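Aldo-keto reductase 2E (Bombyx mori, PDB 3WCZ) reduces 3-dehydroecdysone and some other carbonyl compounds with NADPH, not NADH, as its cosubstrate, and may help to regulate moulting in the silkworm. Local coordinates at residues 54-65 / 103-111; 91-102 / 117-127. All coordinates share one frame; numbering follows the deposited sequence.

Contact 1 of 2, residues 54-65 / 103-111; sequences TAAVYQDEEQVG and QESLKKLGL. With NAP (NADP nicotinamide-adenine-dinucleotide phosphate), chain B.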
loop_
_atom_site.group_PDB
_atom_site.type_symbol
_atom_site.label_atom_id
_atom_site.label_comp_id
_atom_site.label_asym_id
_atom_site.label_seq_id
_atom_site.Cartn_x
_atom_site.Cartn_y
_atom_site.Cartn_z
ATOM N N THR A 54 -4.011 0.920 -5.691
ATOM C CA THR A 54 -5.324 0.342 -5.872
ATOM C C THR A 54 -5.208 -1.170 -5.959
ATOM O O THR A 54 -4.164 -1.740 -5.664
ATOM C CB THR A 54 -6.036 0.998 -7.092
ATOM O OG1 THR A 54 -7.427 0.639 -7.123
ATOM C CG2 THR A 54 -5.430 0.622 -8.405
ATOM N N ALA A 55 -6.309 -1.829 -6.332
ATOM C CA ALA A 55 -6.351 -3.294 -6.377
ATOM C C ALA A 55 -7.570 -3.736 -7.142
ATOM O O ALA A 55 -8.613 -3.077 -7.107
ATOM C CB ALA A 55 -6.392 -3.885 -4.995
ATOM N N ALA A 56 -7.448 -4.863 -7.841
ATOM C CA ALA A 56 -8.609 -5.437 -8.515
ATOM C C ALA A 56 -9.777 -5.629 -7.539
ATOM O O ALA A 56 -10.943 -5.304 -7.848
ATOM C CB ALA A 56 -8.225 -6.762 -9.175
ATOM N N VAL A 57 -9.474 -6.138 -6.349
ATOM C CA VAL A 57 -10.530 -6.496 -5.403
ATOM C C VAL A 57 -11.283 -5.266 -4.863
ATOM O O VAL A 57 -12.392 -5.399 -4.322
ATOM C CB VAL A 57 -9.960 -7.376 -4.263
ATOM C CG1 VAL A 57 -9.246 -6.520 -3.222
ATOM C CG2 VAL A 57 -11.058 -8.218 -3.637
ATOM N N TYR A 58 -10.704 -4.064 -4.975
ATOM C CA TYR A 58 -11.394 -2.877 -4.506
ATOM C C TYR A 58 -12.557 -2.474 -5.396
ATOM O O TYR A 58 -13.385 -1.666 -4.995
ATOM C CB TYR A 58 -10.445 -1.672 -4.365
ATOM C CG TYR A 58 -9.235 -1.889 -3.504
ATOM C CD1 TYR A 58 -9.188 -2.897 -2.582
ATOM C CD2 TYR A 58 -8.151 -1.005 -3.568
ATOM C CE1 TYR A 58 -8.060 -3.088 -1.792
ATOM C CE2 TYR A 58 -7.027 -1.182 -2.796
ATOM C CZ TYR A 58 -6.971 -2.224 -1.911
ATOM O OH TYR A 58 -5.834 -2.413 -1.148
ATOM N N GLN A 59 -12.585 -3.015 -6.599
ATOM C CA GLN A 59 -13.637 -2.758 -7.577
ATOM C C GLN A 59 -13.747 -1.278 -7.898
ATOM O O GLN A 59 -14.815 -0.773 -8.259
ATOM C CB GLN A 59 -15.005 -3.302 -7.113
ATOM C CG GLN A 59 -15.016 -4.788 -6.805
ATOM C CD GLN A 59 -14.569 -5.674 -7.965
ATOM O OE1 GLN A 59 -13.986 -6.735 -7.729
ATOM N NE2 GLN A 59 -14.846 -5.271 -9.212
ATOM N N ASP A 60 -12.631 -0.566 -7.796
ATOM C CA ASP A 60 -12.611 0.872 -8.107
ATOM C C ASP A 60 -11.489 1.261 -9.046
ATOM O O ASP A 60 -11.174 2.437 -9.163
ATOM C CB ASP A 60 -12.639 1.776 -6.845
ATOM C CG ASP A 60 -11.415 1.647 -5.959
ATOM O OD1 ASP A 60 -10.399 1.019 -6.327
ATOM O OD2 ASP A 60 -11.481 2.270 -4.859
ATOM N N GLU A 61 -10.898 0.299 -9.750
ATOM C CA GLU A 61 -9.898 0.639 -10.755
ATOM C C GLU A 61 -10.465 1.564 -11.821
ATOM O O GLU A 61 -9.748 2.419 -12.367
ATOM C CB GLU A 61 -9.267 -0.618 -11.382
ATOM C CG GLU A 61 -8.268 -1.328 -10.459
ATOM C CD GLU A 61 -7.932 -2.726 -10.907
ATOM O OE1 GLU A 61 -8.852 -3.421 -11.384
ATOM O OE2 GLU A 61 -6.758 -3.118 -10.763
ATOM N N GLU A 62 -11.758 1.397 -12.128
ATOM C CA GLU A 62 -12.367 2.265 -13.115
ATOM C C GLU A 62 -12.329 3.726 -12.652
ATOM O O GLU A 62 -11.992 4.626 -13.438
ATOM C CB GLU A 62 -13.813 1.814 -13.374
ATOM C CG GLU A 62 -14.661 2.759 -14.221
ATOM C CD GLU A 62 -16.081 2.228 -14.446
ATOM O OE1 GLU A 62 -16.392 1.107 -13.978
ATOM O OE2 GLU A 62 -16.880 2.922 -15.108
ATOM N N GLN A 63 -12.657 3.966 -11.387
ATOM C CA GLN A 63 -12.643 5.314 -10.824
ATOM C C GLN A 63 -11.213 5.870 -10.780
ATOM O O GLN A 63 -10.975 7.037 -11.089
ATOM C CB GLN A 63 -13.224 5.328 -9.419
ATOM C CG GLN A 63 -14.738 5.261 -9.361
ATOM C CD GLN A 63 -15.303 3.972 -9.916
ATOM O OE1 GLN A 63 -14.793 2.885 -9.666
ATOM N NE2 GLN A 63 -16.375 4.092 -10.700
ATOM N N VAL A 64 -10.255 5.038 -10.383
ATOM C CA VAL A 64 -8.863 5.442 -10.403
ATOM C C VAL A 64 -8.451 5.841 -11.817
ATOM O O VAL A 64 -7.805 6.866 -12.018
ATOM C CB VAL A 64 -7.968 4.330 -9.843
ATOM C CG1 VAL A 64 -6.521 4.693 -10.027
ATOM C CG2 VAL A 64 -8.276 4.069 -8.386
ATOM N N GLY A 65 -8.845 5.035 -12.795
ATOM C CA GLY A 65 -8.557 5.353 -14.169
ATOM C C GLY A 65 -9.201 6.629 -14.645
ATOM O O GLY A 65 -8.605 7.376 -15.404
ATOM N N GLN A 103 -3.983 -7.625 -17.499
ATOM C CA GLN A 103 -4.556 -6.968 -18.662
ATOM C C GLN A 103 -5.969 -6.463 -18.350
ATOM O O GLN A 103 -6.374 -5.400 -18.824
ATOM C CB GLN A 103 -4.584 -7.938 -19.846
ATOM C CG GLN A 103 -3.206 -8.299 -20.377
ATOM C CD GLN A 103 -3.237 -9.438 -21.410
ATOM O OE1 GLN A 103 -3.951 -10.416 -21.237
ATOM N NE2 GLN A 103 -2.452 -9.302 -22.463
ATOM N N GLU A 104 -6.719 -7.214 -17.553
ATOM C CA GLU A 104 -8.036 -6.777 -17.136
ATOM C C GLU A 104 -7.940 -5.521 -16.265
ATOM O O GLU A 104 -8.699 -4.553 -16.450
ATOM C CB GLU A 104 -8.771 -7.919 -16.420
ATOM C CG GLU A 104 -10.101 -7.582 -15.850
ATOM C CD GLU A 104 -10.822 -8.821 -15.332
ATOM O OE1 GLU A 104 -10.579 -9.923 -15.890
ATOM O OE2 GLU A 104 -11.630 -8.696 -14.384
ATOM N N SER A 105 -7.032 -5.510 -15.290
ATOM C CA SER A 105 -6.808 -4.311 -14.486
ATOM C C SER A 105 -6.434 -3.112 -15.353
ATOM O O SER A 105 -6.949 -2.002 -15.146
ATOM C CB SER A 105 -5.715 -4.571 -13.455
ATOM O OG SER A 105 -6.201 -5.247 -12.326
ATOM N N LEU A 106 -5.509 -3.317 -16.277
ATOM C CA LEU A 106 -5.081 -2.258 -17.161
ATOM C C LEU A 106 -6.226 -1.702 -18.000
ATOM O O LEU A 106 -6.293 -0.493 -18.228
ATOM C CB LEU A 106 -3.967 -2.737 -18.080
ATOM C CG LEU A 106 -2.633 -3.013 -17.379
ATOM C CD1 LEU A 106 -1.629 -3.647 -18.347
ATOM C CD2 LEU A 106 -1.997 -1.758 -16.767
ATOM N N LYS A 107 -7.098 -2.567 -18.498
ATOM C CA LYS A 107 -8.263 -2.103 -19.240
ATOM C C LYS A 107 -9.166 -1.218 -18.351
ATOM O O LYS A 107 -9.608 -0.143 -18.778
ATOM C CB LYS A 107 -9.035 -3.290 -19.843
ATOM C CG LYS A 107 -10.141 -2.883 -20.814
ATOM C CD LYS A 107 -10.722 -4.120 -21.478
ATOM C CE LYS A 107 -11.717 -3.787 -22.582
ATOM N NZ LYS A 107 -12.252 -5.053 -23.207
ATOM N N LYS A 108 -9.434 -1.646 -17.120
ATOM C CA LYS A 108 -10.241 -0.841 -16.226
ATOM C C LYS A 108 -9.586 0.497 -15.919
ATOM O O LYS A 108 -10.259 1.519 -15.821
ATOM C CB LYS A 108 -10.469 -1.590 -14.933
ATOM C CG LYS A 108 -11.391 -2.776 -15.081
ATOM C CD LYS A 108 -11.572 -3.499 -13.764
ATOM C CE LYS A 108 -12.640 -4.592 -13.852
ATOM N NZ LYS A 108 -12.287 -5.696 -14.773
ATOM N N LEU A 109 -8.269 0.487 -15.739
ATOM C CA LEU A 109 -7.504 1.694 -15.404
ATOM C C LEU A 109 -7.288 2.611 -16.590
ATOM O O LEU A 109 -6.830 3.726 -16.421
ATOM C CB LEU A 109 -6.138 1.318 -14.780
ATOM C CG LEU A 109 -6.158 0.665 -13.395
ATOM C CD1 LEU A 109 -4.835 -0.066 -13.121
ATOM C CD2 LEU A 109 -6.433 1.706 -12.341
ATOM N N GLY A 110 -7.548 2.126 -17.797
ATOM C CA GLY A 110 -7.250 2.886 -19.001
ATOM C C GLY A 110 -5.763 3.096 -19.248
ATOM O O GLY A 110 -5.369 4.113 -19.813
ATOM N N LEU A 111 -4.932 2.135 -18.830
ATOM C CA LEU A 111 -3.469 2.226 -18.927
ATOM C C LEU A 111 -2.895 1.131 -19.820
ATOM O O LEU A 111 -3.537 0.097 -19.997
ATOM C CB LEU A 111 -2.834 2.106 -17.532
ATOM C CG LEU A 111 -3.346 3.123 -16.512
ATOM C CD1 LEU A 111 -2.635 2.864 -15.175
ATOM C CD2 LEU A 111 -3.158 4.567 -16.965
HETATM P PA NAP B . -5.957 4.510 6.424
HETATM O O1A NAP B . -5.263 5.309 5.401
HETATM O O2A NAP B . -5.264 3.722 7.425
HETATM O O5B NAP B . -7.090 5.299 7.152
HETATM C C5B NAP B . -8.035 6.037 6.439
HETATM C C4B NAP B . -8.999 6.823 7.315
HETATM O O4B NAP B . -8.298 7.919 7.934
HETATM C C3B NAP B . -10.190 7.389 6.642
HETATM O O3B NAP B . -11.266 7.276 7.542
HETATM C C2B NAP B . -9.809 8.772 6.408
HETATM O O2B NAP B . -10.899 9.663 6.280
HETATM C C1B NAP B . -8.971 9.113 7.611
HETATM N N9A NAP B . -7.943 10.116 7.431
HETATM C C8A NAP B . -7.135 10.230 6.356
HETATM N N7A NAP B . -6.224 11.164 6.537
HETATM C C5A NAP B . -6.434 11.704 7.779
HETATM C C6A NAP B . -5.800 12.713 8.511
HETATM N N6A NAP B . -4.723 13.468 8.038
HETATM N N1A NAP B . -6.299 12.974 9.732
HETATM C C2A NAP B . -7.331 12.287 10.219
HETATM N N3A NAP B . -7.957 11.303 9.551
HETATM C C4A NAP B . -7.493 11.005 8.328
HETATM O O3 NAP B . -6.933 3.514 5.599
HETATM P PN NAP B . -6.890 2.079 4.907
HETATM O O1N NAP B . -7.809 2.193 3.747
HETATM O O2N NAP B . -7.161 1.058 5.955
HETATM O O5D NAP B . -5.398 1.841 4.414
HETATM C C5D NAP B . -4.814 2.675 3.469
HETATM C C4D NAP B . -4.605 2.058 2.080
HETATM O O4D NAP B . -3.701 0.970 2.130
HETATM C C3D NAP B . -5.831 1.462 1.465
HETATM O O3D NAP B . -6.758 2.438 1.035
HETATM C C2D NAP B . -5.261 0.636 0.423
HETATM O O2D NAP B . -4.810 1.419 -0.646
HETATM C C1D NAP B . -4.104 -0.003 1.160
HETATM N N1N NAP B . -4.329 -1.281 1.847
HETATM C C2N NAP B . -3.809 -2.416 1.345
HETATM C C3N NAP B . -4.004 -3.607 1.998
HETATM C C7N NAP B . -3.358 -4.803 1.408
HETATM O O7N NAP B . -2.366 -4.726 0.643
HETATM N N7N NAP B . -3.802 -5.998 1.850
HETATM C C4N NAP B . -4.806 -3.685 3.152
HETATM C C5N NAP B . -5.330 -2.497 3.679
HETATM C C6N NAP B . -5.062 -1.321 2.991
HETATM P P2B NAP B . -11.084 10.622 5.010
HETATM O O1X NAP B . -12.431 11.318 5.288
HETATM O O2X NAP B . -9.989 11.597 5.016
HETATM O O3X NAP B . -11.121 9.741 3.786
HETATM O O HOH W 1 -11.050 4.121 -16.039
HETATM O O HOH W 2 -6.764 6.340 -17.294
#
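Two neighbouring outer helices of the TIM barrel, 61-73 and 95-109, meet here, and the direct hydrogen bond between them runs from S105 to E61. S105 OG donates to E61 OE2 at 2.7 Å, meeting the carboxylate on its syn side, 18° out of plane; T86 of strand 83-88 bonds the same oxygen. With CG opposite its own carbonyl carbon (chi1 -75°) and the chain extended beyond, E61 lays its stem obliquely over L109, whose CD2 lies 3.8 Å from both E61 CB and V64 CG1. Shortening E61 to an alanine is likely to leave S105 OG without its acceptor and T86 without this partner, and to open a gap beside L109. Toward G65 the helices close in, G65 CA 3.3 Å from L109 O. One water joins the E62 and K108 carbonyls, a second those of G65 and L109. On the loop before helix 61-73, Y58, the probable proton donor, places OH 3.2 Å from C2N of the nicotinamide, the layout of an aldo-keto reductase active site.

Contact 2 of 2, residues 91-102 / 117-127; sequences DKHARDQVVPAL and YLIHFPIATKP. With NAP (NADP nicotinamide-adenine-dinucleotide phosphate), chain B.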
loop_
_atom_site.group_PDB
_atom_site.type_symbol
_atom_site.label_atom_id
_atom_site.label_comp_id
_atom_site.label_asym_id
_atom_site.label_seq_id
_atom_site.Cartn_x
_atom_site.Cartn_y
_atom_site.Cartn_z
ATOM N N ASP A 91 -7.916 -15.238 -6.429
ATOM C CA ASP A 91 -8.486 -16.254 -7.332
ATOM C C ASP A 91 -7.799 -16.303 -8.690
ATOM O O ASP A 91 -8.260 -16.976 -9.608
ATOM C CB ASP A 91 -10.005 -16.080 -7.504
ATOM C CG ASP A 91 -10.397 -14.775 -8.168
ATOM O OD1 ASP A 91 -9.601 -13.821 -8.226
ATOM O OD2 ASP A 91 -11.569 -14.690 -8.622
ATOM N N LYS A 92 -6.678 -15.603 -8.819
ATOM C CA LYS A 92 -5.939 -15.536 -10.067
ATOM C C LYS A 92 -4.487 -15.966 -9.889
ATOM O O LYS A 92 -3.573 -15.408 -10.525
ATOM C CB LYS A 92 -5.972 -14.128 -10.683
ATOM C CG LYS A 92 -7.381 -13.579 -10.967
ATOM C CD LYS A 92 -8.172 -14.393 -11.968
ATOM C CE LYS A 92 -9.543 -13.758 -12.182
ATOM N NZ LYS A 92 -10.321 -14.457 -13.191
ATOM N N HIS A 93 -4.258 -16.977 -9.055
ATOM C CA HIS A 93 -2.899 -17.364 -8.711
ATOM C C HIS A 93 -2.232 -18.378 -9.636
ATOM O O HIS A 93 -1.021 -18.581 -9.555
ATOM C CB HIS A 93 -2.827 -17.825 -7.257
ATOM C CG HIS A 93 -2.699 -16.698 -6.280
ATOM N ND1 HIS A 93 -1.986 -16.828 -5.115
ATOM C CD2 HIS A 93 -3.147 -15.419 -6.309
ATOM C CE1 HIS A 93 -2.019 -15.682 -4.447
ATOM N NE2 HIS A 93 -2.734 -14.816 -5.144
ATOM N N ALA A 94 -2.987 -19.075 -10.484
ATOM C CA ALA A 94 -2.305 -19.990 -11.398
ATOM C C ALA A 94 -1.417 -19.188 -12.330
ATOM O O ALA A 94 -1.757 -18.077 -12.708
ATOM C CB ALA A 94 -3.315 -20.818 -12.168
ATOM N N ARG A 95 -0.295 -19.762 -12.746
ATOM C CA ARG A 95 0.657 -19.012 -13.553
ATOM C C ARG A 95 -0.017 -18.301 -14.729
ATOM O O ARG A 95 0.199 -17.119 -14.962
ATOM C CB ARG A 95 1.803 -19.922 -14.035
ATOM C CG ARG A 95 2.792 -19.241 -14.992
ATOM C CD ARG A 95 2.507 -19.529 -16.464
ATOM N NE ARG A 95 2.350 -20.961 -16.732
ATOM C CZ ARG A 95 3.357 -21.804 -16.936
ATOM N NH1 ARG A 95 4.616 -21.375 -16.917
ATOM N NH2 ARG A 95 3.098 -23.085 -17.162
ATOM N N ASP A 96 -0.820 -19.047 -15.474
ATOM C CA ASP A 96 -1.439 -18.555 -16.706
ATOM C C ASP A 96 -2.523 -17.523 -16.495
ATOM O O ASP A 96 -2.953 -16.912 -17.452
ATOM C CB ASP A 96 -2.020 -19.730 -17.483
ATOM C CG ASP A 96 -0.976 -20.760 -17.832
ATOM O OD1 ASP A 96 -0.432 -21.367 -16.894
ATOM O OD2 ASP A 96 -0.738 -20.960 -19.048
ATOM N N GLN A 97 -2.942 -17.311 -15.250
ATOM C CA GLN A 97 -3.976 -16.317 -14.949
ATOM C C GLN A 97 -3.400 -14.930 -14.696
ATOM O O GLN A 97 -4.132 -13.948 -14.744
ATOM C CB GLN A 97 -4.768 -16.735 -13.714
ATOM C CG GLN A 97 -5.590 -17.962 -13.921
ATOM C CD GLN A 97 -6.308 -18.302 -12.623
ATOM O OE1 GLN A 97 -5.682 -18.714 -11.629
ATOM N NE2 GLN A 97 -7.630 -18.103 -12.607
ATOM N N VAL A 98 -2.110 -14.844 -14.415
ATOM C CA VAL A 98 -1.526 -13.592 -13.934
ATOM C C VAL A 98 -1.548 -12.518 -15.020
ATOM O O VAL A 98 -2.040 -11.390 -14.785
ATOM C CB VAL A 98 -0.108 -13.826 -13.356
ATOM C CG1 VAL A 98 0.550 -12.517 -12.915
ATOM C CG2 VAL A 98 -0.160 -14.811 -12.190
ATOM N N VAL A 99 -1.030 -12.811 -16.201
ATOM C CA VAL A 99 -1.003 -11.821 -17.257
ATOM C C VAL A 99 -2.423 -11.370 -17.641
ATOM O O VAL A 99 -2.665 -10.167 -17.739
ATOM C CB VAL A 99 -0.116 -12.279 -18.463
ATOM C CG1 VAL A 99 -0.315 -11.389 -19.679
ATOM C CG2 VAL A 99 1.357 -12.277 -18.051
ATOM N N PRO A 100 -3.363 -12.316 -17.875
ATOM C CA PRO A 100 -4.720 -11.864 -18.185
ATOM C C PRO A 100 -5.357 -11.029 -17.068
ATOM O O PRO A 100 -6.110 -10.094 -17.366
ATOM C CB PRO A 100 -5.472 -13.185 -18.427
ATOM C CG PRO A 100 -4.414 -14.112 -18.940
ATOM C CD PRO A 100 -3.181 -13.755 -18.148
ATOM N N ALA A 101 -5.089 -11.364 -15.811
ATOM C CA ALA A 101 -5.657 -10.565 -14.726
ATOM C C ALA A 101 -5.096 -9.138 -14.768
ATOM O O ALA A 101 -5.815 -8.160 -14.532
ATOM C CB ALA A 101 -5.379 -11.204 -13.373
ATOM N N LEU A 102 -3.813 -9.027 -15.065
ATOM C CA LEU A 102 -3.193 -7.700 -15.192
ATOM C C LEU A 102 -3.784 -6.936 -16.375
ATOM O O LEU A 102 -4.078 -5.736 -16.274
ATOM C CB LEU A 102 -1.690 -7.807 -15.314
ATOM C CG LEU A 102 -0.930 -6.502 -15.584
ATOM C CD1 LEU A 102 -1.214 -5.445 -14.536
ATOM C CD2 LEU A 102 0.546 -6.761 -15.605
ATOM N N TYR A 117 3.021 -4.121 -9.936
ATOM C CA TYR A 117 2.001 -5.151 -9.745
ATOM C C TYR A 117 2.393 -6.004 -8.558
ATOM O O TYR A 117 3.532 -6.467 -8.450
ATOM C CB TYR A 117 1.886 -6.013 -10.982
ATOM C CG TYR A 117 0.586 -6.752 -11.152
ATOM C CD1 TYR A 117 -0.624 -6.176 -10.814
ATOM C CD2 TYR A 117 0.546 -8.020 -11.713
ATOM C CE1 TYR A 117 -1.825 -6.834 -11.017
ATOM C CE2 TYR A 117 -0.647 -8.688 -11.912
ATOM C CZ TYR A 117 -1.829 -8.086 -11.565
ATOM O OH TYR A 117 -3.007 -8.768 -11.813
ATOM N N LEU A 118 1.442 -6.202 -7.640
ATOM C CA LEU A 118 1.655 -6.967 -6.416
ATOM C C LEU A 118 0.770 -8.186 -6.346
ATOM O O LEU A 118 -0.423 -8.103 -6.670
ATOM C CB LEU A 118 1.323 -6.106 -5.194
ATOM C CG LEU A 118 2.119 -4.805 -5.061
ATOM C CD1 LEU A 118 1.636 -4.044 -3.836
ATOM C CD2 LEU A 118 3.591 -5.043 -4.955
ATOM N N ILE A 119 1.320 -9.280 -5.830
ATOM C CA ILE A 119 0.478 -10.383 -5.410
ATOM C C ILE A 119 -0.209 -9.924 -4.115
ATOM O O ILE A 119 0.478 -9.617 -3.130
ATOM C CB ILE A 119 1.292 -11.664 -5.135
ATOM C CG1 ILE A 119 2.102 -12.081 -6.366
ATOM C CG2 ILE A 119 0.344 -12.780 -4.677
ATOM C CD1 ILE A 119 2.838 -13.408 -6.152
ATOM N N HIS A 120 -1.536 -9.861 -4.084
ATOM C CA HIS A 120 -2.245 -9.207 -2.975
ATOM C C HIS A 120 -2.099 -9.969 -1.656
ATOM O O HIS A 120 -1.918 -9.365 -0.602
ATOM C CB HIS A 120 -3.732 -9.031 -3.368
ATOM C CG HIS A 120 -4.446 -7.949 -2.619
ATOM N ND1 HIS A 120 -5.438 -7.188 -3.195
ATOM C CD2 HIS A 120 -4.332 -7.522 -1.336
ATOM C CE1 HIS A 120 -5.903 -6.333 -2.292
ATOM N NE2 HIS A 120 -5.235 -6.503 -1.165
ATOM N N PHE A 121 -2.184 -11.301 -1.720
ATOM C CA PHE A 121 -1.919 -12.188 -0.586
ATOM C C PHE A 121 -1.216 -13.446 -1.087
ATOM O O PHE A 121 -1.390 -13.845 -2.260
ATOM C CB PHE A 121 -3.218 -12.664 0.103
ATOM C CG PHE A 121 -3.919 -11.612 0.906
ATOM C CD1 PHE A 121 -4.855 -10.805 0.305
ATOM C CD2 PHE A 121 -3.679 -11.476 2.261
ATOM C CE1 PHE A 121 -5.526 -9.821 1.041
ATOM C CE2 PHE A 121 -4.311 -10.480 3.011
ATOM C CZ PHE A 121 -5.246 -9.665 2.397
ATOM N N PRO A 122 -0.536 -14.161 -0.180
ATOM C CA PRO A 122 0.110 -15.421 -0.597
ATOM C C PRO A 122 -0.884 -16.580 -0.689
ATOM O O PRO A 122 -0.496 -17.648 -1.146
ATOM C CB PRO A 122 1.160 -15.672 0.499
ATOM C CG PRO A 122 0.631 -14.948 1.721
ATOM C CD PRO A 122 -0.115 -13.737 1.166
ATOM N N ILE A 123 -2.105 -16.381 -0.239
ATOM C CA ILE A 123 -3.175 -17.363 -0.271
ATOM C C ILE A 123 -3.794 -17.391 -1.654
ATOM O O ILE A 123 -3.976 -16.364 -2.297
ATOM C CB ILE A 123 -4.276 -16.982 0.755
ATOM C CG1 ILE A 123 -3.682 -16.913 2.167
ATOM C CG2 ILE A 123 -5.423 -17.938 0.715
ATOM C CD1 ILE A 123 -4.574 -16.144 3.143
ATOM N N ALA A 124 -4.154 -18.599 -2.095
ATOM C CA ALA A 124 -4.891 -18.807 -3.348
ATOM C C ALA A 124 -6.286 -19.305 -2.988
ATOM O O ALA A 124 -6.435 -20.164 -2.115
ATOM C CB ALA A 124 -4.195 -19.801 -4.225
ATOM N N THR A 125 -7.300 -18.770 -3.655
ATOM C CA THR A 125 -8.671 -19.221 -3.455
ATOM C C THR A 125 -9.325 -19.476 -4.799
ATOM O O THR A 125 -8.826 -19.092 -5.863
ATOM C CB THR A 125 -9.518 -18.218 -2.660
ATOM O OG1 THR A 125 -9.664 -17.015 -3.420
ATOM C CG2 THR A 125 -8.861 -17.915 -1.332
ATOM N N LYS A 126 -10.430 -20.211 -4.750
ATOM C CA LYS A 126 -11.319 -20.300 -5.879
ATOM C C LYS A 126 -12.204 -19.046 -5.863
ATOM O O LYS A 126 -12.196 -18.273 -4.903
ATOM C CB LYS A 126 -12.152 -21.589 -5.788
ATOM C CG LYS A 126 -11.333 -22.880 -5.627
ATOM C CD LYS A 126 -10.530 -23.206 -6.843
ATOM C CE LYS A 126 -10.003 -24.654 -6.816
ATOM N NZ LYS A 126 -11.056 -25.707 -7.075
ATOM N N PRO A 127 -12.918 -18.805 -6.957
ATOM C CA PRO A 127 -13.615 -17.523 -7.040
ATOM C C PRO A 127 -14.668 -17.332 -5.945
ATOM O O PRO A 127 -15.075 -16.188 -5.681
ATOM C CB PRO A 127 -14.257 -17.572 -8.426
ATOM C CG PRO A 127 -13.403 -18.492 -9.210
ATOM C CD PRO A 127 -12.927 -19.534 -8.229
HETATM P PA NAP B . -5.957 4.510 6.424
HETATM O O1A NAP B . -5.263 5.309 5.401
HETATM O O2A NAP B . -5.264 3.722 7.425
HETATM O O5B NAP B . -7.090 5.299 7.152
HETATM C C5B NAP B . -8.035 6.037 6.439
HETATM C C4B NAP B . -8.999 6.823 7.315
HETATM O O4B NAP B . -8.298 7.919 7.934
HETATM C C3B NAP B . -10.190 7.389 6.642
HETATM O O3B NAP B . -11.266 7.276 7.542
HETATM C C2B NAP B . -9.809 8.772 6.408
HETATM O O2B NAP B . -10.899 9.663 6.280
HETATM C C1B NAP B . -8.971 9.113 7.611
HETATM N N9A NAP B . -7.943 10.116 7.431
HETATM C C8A NAP B . -7.135 10.230 6.356
HETATM N N7A NAP B . -6.224 11.164 6.537
HETATM C C5A NAP B . -6.434 11.704 7.779
HETATM C C6A NAP B . -5.800 12.713 8.511
HETATM N N6A NAP B . -4.723 13.468 8.038
HETATM N N1A NAP B . -6.299 12.974 9.732
HETATM C C2A NAP B . -7.331 12.287 10.219
HETATM N N3A NAP B . -7.957 11.303 9.551
HETATM C C4A NAP B . -7.493 11.005 8.328
HETATM O O3 NAP B . -6.933 3.514 5.599
HETATM P PN NAP B . -6.890 2.079 4.907
HETATM O O1N NAP B . -7.809 2.193 3.747
HETATM O O2N NAP B . -7.161 1.058 5.955
HETATM O O5D NAP B . -5.398 1.841 4.414
HETATM C C5D NAP B . -4.814 2.675 3.469
HETATM C C4D NAP B . -4.605 2.058 2.080
HETATM O O4D NAP B . -3.701 0.970 2.130
HETATM C C3D NAP B . -5.831 1.462 1.465
HETATM O O3D NAP B . -6.758 2.438 1.035
HETATM C C2D NAP B . -5.261 0.636 0.423
HETATM O O2D NAP B . -4.810 1.419 -0.646
HETATM C C1D NAP B . -4.104 -0.003 1.160
HETATM N N1N NAP B . -4.329 -1.281 1.847
HETATM C C2N NAP B . -3.809 -2.416 1.345
HETATM C C3N NAP B . -4.004 -3.607 1.998
HETATM C C7N NAP B . -3.358 -4.803 1.408
HETATM O O7N NAP B . -2.366 -4.726 0.643
HETATM N N7N NAP B . -3.802 -5.998 1.850
HETATM C C4N NAP B . -4.806 -3.685 3.152
HETATM C C5N NAP B . -5.330 -2.497 3.679
HETATM C C6N NAP B . -5.062 -1.321 2.991
HETATM P P2B NAP B . -11.084 10.622 5.010
HETATM O O1X NAP B . -12.431 11.318 5.288
HETATM O O2X NAP B . -9.989 11.597 5.016
HETATM O O3X NAP B . -11.121 9.741 3.786
HETATM O O HOH W 3 -3.553 -12.391 -4.285
HETATM O O HOH W 4 -5.878 -18.643 -7.401
HETATM O O HOH W 5 -0.588 -18.736 -3.714
#
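The side chains of L102 and Y117 run antiparallel alongside one another inside the beta-alpha-beta unit of strand 83-88, helix 95-109 and strand 114-119, where the helix packs on the outside of the TIM barrel. L102 CD1 stands over the centre of the Y117 ring, a CH-pi contact 3.8 Å from the centroid and only 10° off the normal. L102 CG lies opposite its backbone N (chi1 174°), which lets the leucine reach across that face, while V98 CG1 comes at the ring edge, 4.1 Å from CE2. M143 of helix 136-148 also touches Y117.

Before the helix, H93 pushes its ring into the loop after the strand. A124 CA lies over one face of the imidazole, and F121 O meets the edge in plane, 2.9 Å from H93 CE1. Both ring nitrogens face water in the ring plane: one water joins H93 NE2 to the F121 backbone N, another H93 ND1 to P122 O, an arrangement that probably helps to hold the rotation of the buried imidazole. On its far side this loop reaches the cofactor, with H120 presenting its ring edge to the nicotinamide amide, NE2 3.4 Å from N7N. At the outer end, the side chains of D91 and P127 lie roughly perpendicular, and D91 CA points its hydrogen at T125 O, 3.2 Å away.

Overall arrangement
From the N terminus, the chain leaves strand 51-53 through the loop with Y58 and enters helix 61-73; strand 83-88 follows, then loop 91-94 and helix 95-109. Contact 1 closes there, bringing the end of that helix back beside the start of helix 61-73. Contact 2 begins before contact 1 closes and ends after it, when strand 114-119 and its following loop return to the beginning of helix 95-109, so the two cross along the chain rather than nest. They share that helix, its later turns serving contact 1 and its earlier turns contact 2. Their loops meet beside the cofactor, V57, A55 and Y58 packing on H120, with Y58 and H120 themselves touching NAP.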